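Local coordinates for mandelate racemase/muconate lactonizing enzyme family protein (Bradyrhizobium sp. ORS 278, PDB 3TOY) that belongs to the mandelate racemase/muconate lactonizing enzyme family of the enolase superfamily, whose members pair a barrel domain with a smaller capping domain and bind a metal ion, at residues A[229-233]-A[259-265]. Numbering follows the deposited sequence.
Sequences ATRRI and VRERSEI. With CA (calcium ion), chain I; P4C (O-acetaldehydyl-hexaethylene glycol), chain N.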
# COMPACT_ATOMS: atom_id res chain seq x y z
N ALA A 229 -16.08 12.47 16.28
CA ALA A 229 -15.26 13.61 15.90
C ALA A 229 -15.51 13.93 14.43
O ALA A 229 -15.71 15.08 14.05
CB ALA A 229 -13.78 13.30 16.14
N THR A 230 -15.50 12.91 13.58
CA THR A 230 -15.79 13.15 12.17
C THR A 230 -17.14 13.83 11.93
O THR A 230 -17.24 14.74 11.11
CB THR A 230 -15.71 11.82 11.37
OG1 THR A 230 -14.33 11.47 11.25
CG2 THR A 230 -16.27 12.00 9.97
N ARG A 231 -18.16 13.35 12.63
CA ARG A 231 -19.51 13.91 12.53
C ARG A 231 -19.54 15.38 12.97
O ARG A 231 -20.08 16.23 12.28
CB ARG A 231 -20.48 13.08 13.39
CG ARG A 231 -21.94 13.30 12.99
CD ARG A 231 -22.92 12.54 13.90
NE ARG A 231 -22.85 13.06 15.26
CZ ARG A 231 -23.63 14.05 15.72
NH1 ARG A 231 -24.55 14.58 14.92
NH2 ARG A 231 -23.48 14.50 16.96
N ARG A 232 -18.95 15.68 14.12
CA ARG A 232 -18.98 17.07 14.61
C ARG A 232 -18.17 18.00 13.72
O ARG A 232 -18.60 19.13 13.45
CB ARG A 232 -18.43 17.16 16.03
CG ARG A 232 -19.25 16.32 17.03
CD ARG A 232 -19.20 16.88 18.45
NE ARG A 232 -19.94 16.02 19.37
CZ ARG A 232 -20.14 16.27 20.66
NH1 ARG A 232 -19.68 17.39 21.21
NH2 ARG A 232 -20.81 15.40 21.41
N ILE A 233 -16.99 17.54 13.30
CA ILE A 233 -16.13 18.38 12.47
C ILE A 233 -16.82 18.79 11.17
O ILE A 233 -16.74 19.95 10.76
CB ILE A 233 -14.76 17.71 12.19
CG1 ILE A 233 -13.97 17.57 13.50
CG2 ILE A 233 -13.99 18.51 11.12
CD1 ILE A 233 -12.67 16.70 13.38
N VAL A 259 -9.66 10.30 11.58
CA VAL A 259 -10.34 11.61 11.59
C VAL A 259 -9.69 12.55 10.59
O VAL A 259 -10.36 13.20 9.79
CB VAL A 259 -10.32 12.24 13.01
CG1 VAL A 259 -10.94 13.67 13.00
CG2 VAL A 259 -11.08 11.33 13.99
N ARG A 260 -8.36 12.60 10.63
CA ARG A 260 -7.65 13.49 9.72
C ARG A 260 -8.01 13.22 8.26
O ARG A 260 -8.21 14.15 7.46
CB ARG A 260 -6.16 13.30 9.89
CG ARG A 260 -5.30 14.23 9.02
CD ARG A 260 -3.86 13.79 9.10
NE ARG A 260 -3.03 14.58 8.18
CZ ARG A 260 -1.87 14.15 7.69
NH1 ARG A 260 -1.42 12.95 8.02
NH2 ARG A 260 -1.16 14.91 6.87
N GLU A 261 -8.04 11.94 7.90
CA GLU A 261 -8.35 11.55 6.51
C GLU A 261 -9.71 12.07 6.01
O GLU A 261 -9.86 12.42 4.83
CB GLU A 261 -8.25 10.02 6.36
CG GLU A 261 -6.79 9.55 6.17
CD GLU A 261 -6.53 8.08 6.60
OE1 GLU A 261 -7.43 7.23 6.41
OE2 GLU A 261 -5.41 7.79 7.10
N ARG A 262 -10.68 12.13 6.91
CA ARG A 262 -12.04 12.55 6.56
C ARG A 262 -12.30 14.03 6.84
O ARG A 262 -13.29 14.60 6.38
CB ARG A 262 -13.02 11.70 7.37
CG ARG A 262 -13.15 10.24 6.86
CD ARG A 262 -14.07 10.22 5.64
NE ARG A 262 -15.20 9.31 5.82
CZ ARG A 262 -16.45 9.71 6.08
NH1 ARG A 262 -16.75 11.00 6.18
NH2 ARG A 262 -17.41 8.80 6.24
N SER A 263 -11.42 14.67 7.61
CA SER A 263 -11.69 16.07 8.04
C SER A 263 -11.36 17.12 6.99
O SER A 263 -10.30 17.08 6.36
CB SER A 263 -10.88 16.40 9.32
OG SER A 263 -11.16 17.75 9.71
N GLU A 264 -12.24 18.10 6.83
CA GLU A 264 -11.95 19.26 6.00
C GLU A 264 -11.29 20.39 6.82
O GLU A 264 -10.93 21.44 6.29
CB GLU A 264 -13.22 19.77 5.32
CG GLU A 264 -13.83 18.78 4.32
CD GLU A 264 -13.08 18.73 2.99
OE1 GLU A 264 -11.83 18.71 2.99
OE2 GLU A 264 -13.76 18.69 1.93
N ILE A 265 -11.13 20.17 8.12
CA ILE A 265 -10.44 21.14 8.99
C ILE A 265 -9.15 20.50 9.47
O ILE A 265 -9.16 19.33 9.82
CB ILE A 265 -11.31 21.49 10.23
CG1 ILE A 265 -12.72 21.91 9.78
CG2 ILE A 265 -10.61 22.59 11.06
CD1 ILE A 265 -13.70 22.21 10.97
CA CA I . -7.94 16.10 6.15
O1 P4C N . -19.53 7.56 17.77
C2 P4C N . -20.47 6.62 18.31
C3 P4C N . -21.17 7.28 19.50
O4 P4C N . -20.98 6.45 20.64
C5 P4C N . -21.25 7.14 21.85
C6 P4C N . -22.31 6.34 22.60
O7 P4C N . -23.58 6.61 22.01
C8 P4C N . -24.60 5.82 22.64
C9 P4C N . -25.94 6.09 21.97
O10 P4C N . -26.29 7.44 22.27
C11 P4C N . -27.60 7.73 21.82
C12 P4C N . -27.83 9.22 21.94
O13 P4C N . -26.72 9.90 21.36
C14 P4C N . -26.93 11.31 21.28
C15 P4C N . -25.85 11.92 20.41
O16 P4C N . -26.13 11.59 19.05
C17 P4C N . -24.98 11.62 18.21
C18 P4C N . -25.38 11.06 16.84
O19 P4C N . -26.34 11.93 16.23
C20 P4C N . -26.86 11.40 15.00
C21 P4C N . -27.98 12.28 14.48
O22 P4C N . -29.15 12.16 15.30
O HOH W 1 -13.14 13.71 10.26
O HOH W 2 -8.14 15.09 4.20
O HOH W 3 -7.50 17.35 8.10
O HOH W 4 -5.41 16.16 5.94
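Ile233 reaches across to helix 253-262 and the turn that follows it with two separate branches. Its CD1 meets Val259 CG1 at 3.5 Å, the two side chains crossing at a slant. A chi1 of -65° sets CG1 beside the backbone N and leaves CG2 anti to it, where CG2 touches Ser263 OG (3.3 Å) and packs against Ile265 CD1, 3.7 Å away. One turn earlier, Ala229 CB touches the other methyl of Val259, CG2, so that Val259 is shared between two successive turns of the facing helix. No direct hydrogen bond joins the segments; a water bridges them instead, 2.7 Å from Thr230 OG1 and donating to Val259 O at 2.9 Å. Thr230 OG1 also has a weak hydrogen bond to Pro226 O. At the exposed margin, Arg262, bent at chi2 and chi3, crosses Thr230 at about a right angle and brings NH1 near Thr230 CG2.

The hydroxyl that meets Ile233 CG2 is held within its own turn: Ser263 OG donates to Ile265 O at 2.6 Å, in the carbonyl plane and on a lone pair. Ser263 leaves helical geometry here. Arg260 O binds a calcium ion at 2.4 Å, and Ser263 O binds it at 2.6 Å; three waters also coordinate the ion. One of these waters donates to Ile265 O, tying the turn to the metal.

Arg262 faces Glu264 of a neighbouring subunit in a weak, long ion pair. Ile233 and Val259 also rest on Ile267 of strand 267-269, and Ile233 and Ile265 on Ile244 of strand 243-245, packing two consecutive outer helices of the barrel onto its parallel strands.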